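Local atomic coordinates of glucose dehydrogenase (PDB entry 2B5W), a protein that catalyses the zinc-dependent oxidation of D-glucose and related aldoses with NAD(+) or, preferentially, NADP(+) as electron acceptor. Residues V136-S141 with A311-F316; L187-L192 with D216-L221. The protein carries 1 engineered substitution. All coordinates share one frame; numbering follows the deposited sequence.

Contact 1: V136-S141 with A311-F316; sequences VRIPRS and AATVTF. With K (potassium ion), chain F.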
loop_
_atom_site.group_PDB
_atom_site.type_symbol
_atom_site.label_atom_id
_atom_site.label_comp_id
_atom_site.label_asym_id
_atom_site.label_seq_id
_atom_site.Cartn_x
_atom_site.Cartn_y
_atom_site.Cartn_z
ATOM N N VAL A 136 -0.723 27.325 11.348
ATOM C CA VAL A 136 0.226 27.402 10.259
ATOM C C VAL A 136 0.111 28.760 9.591
ATOM O O VAL A 136 -0.924 29.111 9.031
ATOM C CB VAL A 136 -0.026 26.282 9.234
ATOM C CG1 VAL A 136 1.005 26.373 8.099
ATOM C CG2 VAL A 136 -0.022 24.917 9.915
ATOM N N ARG A 137 1.169 29.558 9.646
ATOM C CA ARG A 137 1.169 30.816 8.939
ATOM C C ARG A 137 1.153 30.535 7.453
ATOM O O ARG A 137 1.827 29.618 6.967
ATOM C CB ARG A 137 2.436 31.606 9.290
ATOM C CG ARG A 137 2.391 32.163 10.720
ATOM C CD ARG A 137 3.757 32.647 11.239
ATOM N NE ARG A 137 4.570 31.492 11.539
ATOM C CZ ARG A 137 5.783 31.524 12.089
ATOM N NH1 ARG A 137 6.367 32.668 12.390
ATOM N NH2 ARG A 137 6.409 30.383 12.309
ATOM N N ILE A 138 0.356 31.326 6.738
ATOM C CA ILE A 138 0.281 31.216 5.283
ATOM C C ILE A 138 0.522 32.601 4.701
ATOM O O ILE A 138 0.329 33.640 5.363
ATOM C CB ILE A 138 -1.089 30.628 4.820
ATOM C CG1 ILE A 138 -2.237 31.596 5.097
ATOM C CG2 ILE A 138 -1.344 29.282 5.439
ATOM C CD1 ILE A 138 -3.547 31.166 4.416
ATOM N N PRO A 139 0.848 32.648 3.409
ATOM C CA PRO A 139 0.990 33.967 2.774
ATOM C C PRO A 139 -0.247 34.857 2.928
ATOM O O PRO A 139 -1.402 34.390 2.847
ATOM C CB PRO A 139 1.273 33.619 1.309
ATOM C CG PRO A 139 1.873 32.269 1.360
ATOM C CD PRO A 139 1.092 31.543 2.481
ATOM N N ARG A 140 -0.037 36.144 3.160
ATOM C CA ARG A 140 -1.170 37.068 3.362
ATOM C C ARG A 140 -2.180 37.022 2.241
ATOM O O ARG A 140 -3.393 37.180 2.445
ATOM C CB ARG A 140 -0.715 38.533 3.511
ATOM C CG ARG A 140 0.153 38.776 4.666
ATOM C CD ARG A 140 0.399 40.251 4.939
ATOM N NE ARG A 140 0.588 40.485 6.369
ATOM C CZ ARG A 140 -0.397 40.618 7.254
ATOM N NH1 ARG A 140 -1.681 40.559 6.893
ATOM N NH2 ARG A 140 -0.087 40.814 8.522
ATOM N N SER A 141 -1.705 36.875 1.013
ATOM C CA SER A 141 -2.553 36.846 -0.150
ATOM C C SER A 141 -3.400 35.578 -0.315
ATOM O O SER A 141 -4.260 35.497 -1.186
ATOM C CB SER A 141 -1.781 37.087 -1.431
ATOM O OG SER A 141 -0.651 36.229 -1.555
ATOM N N ALA A 311 3.102 22.627 2.488
ATOM C CA ALA A 311 3.200 22.178 1.114
ATOM C C ALA A 311 2.011 22.707 0.331
ATOM O O ALA A 311 2.163 23.158 -0.798
ATOM C CB ALA A 311 3.272 20.694 1.034
ATOM N N ALA A 312 0.837 22.694 0.961
ATOM C CA ALA A 312 -0.381 23.241 0.321
ATOM C C ALA A 312 -0.248 24.673 -0.115
ATOM O O ALA A 312 -0.810 25.053 -1.148
ATOM C CB ALA A 312 -1.601 23.094 1.259
ATOM N N THR A 313 0.454 25.526 0.653
ATOM C CA THR A 313 0.641 26.907 0.249
ATOM C C THR A 313 1.379 27.046 -1.070
ATOM O O THR A 313 1.070 27.929 -1.886
ATOM C CB THR A 313 1.288 27.824 1.317
ATOM O OG1 THR A 313 2.696 27.468 1.539
ATOM C CG2 THR A 313 0.552 27.697 2.648
ATOM N N VAL A 314 2.407 26.207 -1.271
ATOM C CA VAL A 314 3.160 26.218 -2.496
ATOM C C VAL A 314 2.309 25.682 -3.668
ATOM O O VAL A 314 2.280 26.277 -4.742
ATOM C CB VAL A 314 4.456 25.374 -2.297
ATOM C CG1 VAL A 314 5.223 25.209 -3.609
ATOM C CG2 VAL A 314 5.371 26.036 -1.276
ATOM N N THR A 315 1.610 24.588 -3.426
ATOM C CA THR A 315 0.749 24.023 -4.450
ATOM C C THR A 315 -0.337 25.008 -4.857
ATOM O O THR A 315 -0.629 25.195 -6.039
ATOM C CB THR A 315 0.166 22.735 -3.953
ATOM O OG1 THR A 315 1.215 21.757 -3.783
ATOM C CG2 THR A 315 -0.844 22.133 -4.993
ATOM N N PHE A 316 -0.916 25.703 -3.870
ATOM C CA PHE A 316 -1.936 26.721 -4.163
ATOM C C PHE A 316 -1.497 27.735 -5.217
ATOM O O PHE A 316 -2.235 28.069 -6.129
ATOM C CB PHE A 316 -2.292 27.442 -2.869
ATOM C CG PHE A 316 -3.334 28.520 -3.024
ATOM C CD1 PHE A 316 -3.001 29.752 -3.411
ATOM C CD2 PHE A 316 -4.639 28.260 -2.655
ATOM C CE1 PHE A 316 -3.971 30.745 -3.554
ATOM C CE2 PHE A 316 -5.608 29.245 -2.756
ATOM C CZ PHE A 316 -5.259 30.471 -3.189
HETATM K K K F . 2.725 20.243 -5.636
#
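The backbone carbonyl oxygen of T313 is gripped twice, by NE2 of Q142 and by the hydroxyl of T317, on the residue that also carries the packing against I138 and P139. The hydroxyl of T313 is satisfied inside its own helix by the carbonyl of E310. This bond uses the rotamer in which OG1 sits between the backbone N and the carbonyl carbon (chi1 69°), leaving the methyl to face segment 136-141. CG2 of T313 meets CG2 of I138 at 3.7 Å, branch against branch. From the next residue the proline ring brings its CD to 3.9 Å from the same CG2 of T313, so that one methyl is shared by I138 and P139.

The contact joins the end of the GroES-like region to helix 306-318, which follows the last strand of the nucleotide-binding sheet in this zinc-containing alcohol dehydrogenase. I138 is bonded through its backbone to I82 and packs its side chain on I82 and V84. Two residues on from T313, T315 turns to the far side of the helix, where its OG1 binds a potassium ion at 2.8 Å and is hydrogen-bonded to OE2 of E156 in helix 149-164. The carboxylate and the cation, acting on one hydroxyl, would probably hold its rotation. With the T313 hydroxyl committed to E310, the helix offers I138 and P139 a methyl; these apolar touches set how closely the segments approach, and the bond from Q142 to the T313 carbonyl beside them supplies direction.

Contact 2: L187-L192 with D216-L221; sequences LTLAML and DIIEEL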
loop_
_atom_site.group_PDB
_atom_site.type_symbol
_atom_site.label_atom_id
_atom_site.label_comp_id
_atom_site.label_asym_id
_atom_site.label_seq_id
_atom_site.Cartn_x
_atom_site.Cartn_y
_atom_site.Cartn_z
ATOM N N LEU A 187 -10.320 19.440 -6.530
ATOM C CA LEU A 187 -9.068 20.051 -6.067
ATOM C C LEU A 187 -7.878 19.124 -6.359
ATOM O O LEU A 187 -6.826 19.558 -6.864
ATOM C CB LEU A 187 -9.177 20.318 -4.563
ATOM C CG LEU A 187 -8.225 21.229 -3.848
ATOM C CD1 LEU A 187 -8.285 22.617 -4.435
ATOM C CD2 LEU A 187 -8.639 21.220 -2.366
ATOM N N THR A 188 -8.058 17.843 -6.065
ATOM C CA THR A 188 -7.041 16.856 -6.275
ATOM C C THR A 188 -6.658 16.746 -7.750
ATOM O O THR A 188 -5.485 16.664 -8.088
ATOM C CB THR A 188 -7.466 15.513 -5.716
ATOM O OG1 THR A 188 -7.658 15.630 -4.299
ATOM C CG2 THR A 188 -6.443 14.482 -5.921
ATOM N N LEU A 189 -7.651 16.780 -8.629
ATOM C CA LEU A 189 -7.373 16.700 -10.055
ATOM C C LEU A 189 -6.465 17.864 -10.522
ATOM O O LEU A 189 -5.527 17.650 -11.282
ATOM C CB LEU A 189 -8.704 16.661 -10.805
ATOM C CG LEU A 189 -8.645 16.484 -12.317
ATOM C CD1 LEU A 189 -8.108 15.148 -12.693
ATOM C CD2 LEU A 189 -10.052 16.740 -12.899
ATOM N N ALA A 190 -6.753 19.099 -10.089
ATOM C CA ALA A 190 -5.923 20.241 -10.404
ATOM C C ALA A 190 -4.546 20.113 -9.785
ATOM O O ALA A 190 -3.532 20.458 -10.412
ATOM C CB ALA A 190 -6.570 21.539 -9.944
ATOM N N MET A 191 -4.482 19.595 -8.561
ATOM C CA MET A 191 -3.181 19.325 -7.964
ATOM C C MET A 191 -2.345 18.308 -8.776
ATOM O O MET A 191 -1.158 18.465 -8.949
ATOM C CB MET A 191 -3.307 18.841 -6.520
ATOM C CG MET A 191 -3.953 19.866 -5.605
ATOM S SD MET A 191 -4.293 19.232 -3.954
ATOM C CE MET A 191 -2.617 18.767 -3.425
ATOM N N LEU A 192 -2.971 17.254 -9.261
ATOM C CA LEU A 192 -2.282 16.249 -10.046
ATOM C C LEU A 192 -1.791 16.841 -11.364
ATOM O O LEU A 192 -0.728 16.489 -11.836
ATOM C CB LEU A 192 -3.156 14.998 -10.278
ATOM C CG LEU A 192 -3.424 14.209 -9.001
ATOM C CD1 LEU A 192 -4.539 13.199 -9.199
ATOM C CD2 LEU A 192 -2.158 13.483 -8.495
ATOM N N ASP A 216 -17.555 20.549 -16.439
ATOM C CA ASP A 216 -16.915 21.629 -17.084
ATOM C C ASP A 216 -15.506 21.852 -16.498
ATOM O O ASP A 216 -14.573 22.086 -17.218
ATOM C CB ASP A 216 -17.720 22.906 -16.926
ATOM C CG ASP A 216 -19.018 22.930 -17.719
ATOM O OD1 ASP A 216 -19.188 22.091 -18.620
ATOM O OD2 ASP A 216 -19.891 23.804 -17.442
ATOM N N ILE A 217 -15.375 21.756 -15.156
ATOM C CA ILE A 217 -14.052 21.935 -14.543
ATOM C C ILE A 217 -13.109 20.827 -14.975
ATOM O O ILE A 217 -11.968 21.055 -15.356
ATOM C CB ILE A 217 -14.183 21.976 -12.999
ATOM C CG1 ILE A 217 -14.638 23.355 -12.558
ATOM C CG2 ILE A 217 -12.818 21.649 -12.348
ATOM C CD1 ILE A 217 -15.044 23.429 -11.101
ATOM N N ILE A 218 -13.582 19.599 -14.943
ATOM C CA ILE A 218 -12.773 18.470 -15.384
ATOM C C ILE A 218 -12.248 18.689 -16.797
ATOM O O ILE A 218 -11.091 18.542 -17.056
ATOM C CB ILE A 218 -13.604 17.183 -15.334
ATOM C CG1 ILE A 218 -13.888 16.777 -13.896
ATOM C CG2 ILE A 218 -12.886 16.032 -16.056
ATOM C CD1 ILE A 218 -15.052 15.826 -13.727
ATOM N N GLU A 219 -13.130 19.064 -17.714
ATOM C CA GLU A 219 -12.737 19.229 -19.107
ATOM C C GLU A 219 -11.841 20.447 -19.353
ATOM O O GLU A 219 -10.963 20.417 -20.206
ATOM C CB GLU A 219 -14.001 19.209 -19.991
ATOM C CG GLU A 219 -14.614 17.820 -19.960
ATOM C CD GLU A 219 -15.778 17.611 -20.939
ATOM O OE1 GLU A 219 -16.506 18.579 -21.195
ATOM O OE2 GLU A 219 -15.984 16.463 -21.397
ATOM N N GLU A 220 -12.080 21.519 -18.607
ATOM C CA GLU A 220 -11.288 22.738 -18.711
ATOM C C GLU A 220 -9.861 22.522 -18.204
ATOM O O GLU A 220 -8.913 23.111 -18.722
ATOM C CB GLU A 220 -11.994 23.901 -18.042
ATOM C CG GLU A 220 -11.382 25.253 -18.353
ATOM C CD GLU A 220 -11.655 25.710 -19.780
ATOM O OE1 GLU A 220 -12.636 25.241 -20.399
ATOM O OE2 GLU A 220 -10.866 26.536 -20.273
ATOM N N LEU A 221 -9.698 21.569 -17.286
ATOM C CA LEU A 221 -8.362 21.108 -16.880
ATOM C C LEU A 221 -7.682 20.180 -17.887
ATOM O O LEU A 221 -6.591 19.662 -17.624
ATOM C CB LEU A 221 -8.442 20.379 -15.533
ATOM C CG LEU A 221 -8.701 21.286 -14.325
ATOM C CD1 LEU A 221 -9.128 20.467 -13.097
ATOM C CD2 LEU A 221 -7.440 22.067 -14.024
#
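I218 opens the contact from the second segment, setting its CG1 4.0 Å from CD2 of L189, with the two side chains roughly perpendicular to one another. The leucine can answer because its CG stands anti to the backbone N (chi1 -176°), which carries the isobutyl group across to helix 213-220. I218 also touches A223, and its side chain lies about 4 Å from that of N181, one of the residues that bind NADP(+).

E219 turns away from the neighbouring helix and takes its charge to R210, forming a salt bridge through OE2. The two helices are a standard pair of the Rossmann fold: helix 183-194 follows strand 175-179, helix 213-220 follows the adjacent strand 201-206, and both pack on the same face of the parallel sheet, L189 resting on V178. G180, G182 and G185, at the turn and in the first turn of helix 183-194, are consistent with the Rossmann GxGxxG motif.

E220, the last residue of its helix, lies against W322. Just beyond it, L221 points back at the partner helix. Its CD1 reaches 3.8 Å from CD2 of L189, the two leucines lying side by side with their tips pointing opposite ways. That same CD1 comes to 4.2 Å from CB of A190, whose small side chain lets the methyl close on the helix backbone, CD1 of L221 standing 4.1 Å from N of A190. W322 and F323 cover this end, touching L221 and A190 respectively, while the carbonyl oxygen of L221 accepts a hydrogen bond from NZ of K193.

Overall arrangement
Both contacts are apolar, but their settings differ. Contact 2 is wholly buried and internal to the nucleotide-binding domain, joining two sequential helices of one sheet face. Contact 1 is smaller and only partly buried, and it joins the GroES-like region to helix 306-318, with segments much further apart along the chain. Helix 149-164 lies against both: its I152 touches A312 and F316 of contact 1 as well as L187 and M191 of contact 2. The contacts also meet directly, CG2 of T315 packing at 3.9 Å on CG of M191. Contact 2 is built from leucine, isoleucine and alanine; contact 1 centres on one threonine methyl shared by an isoleucine and a proline ring.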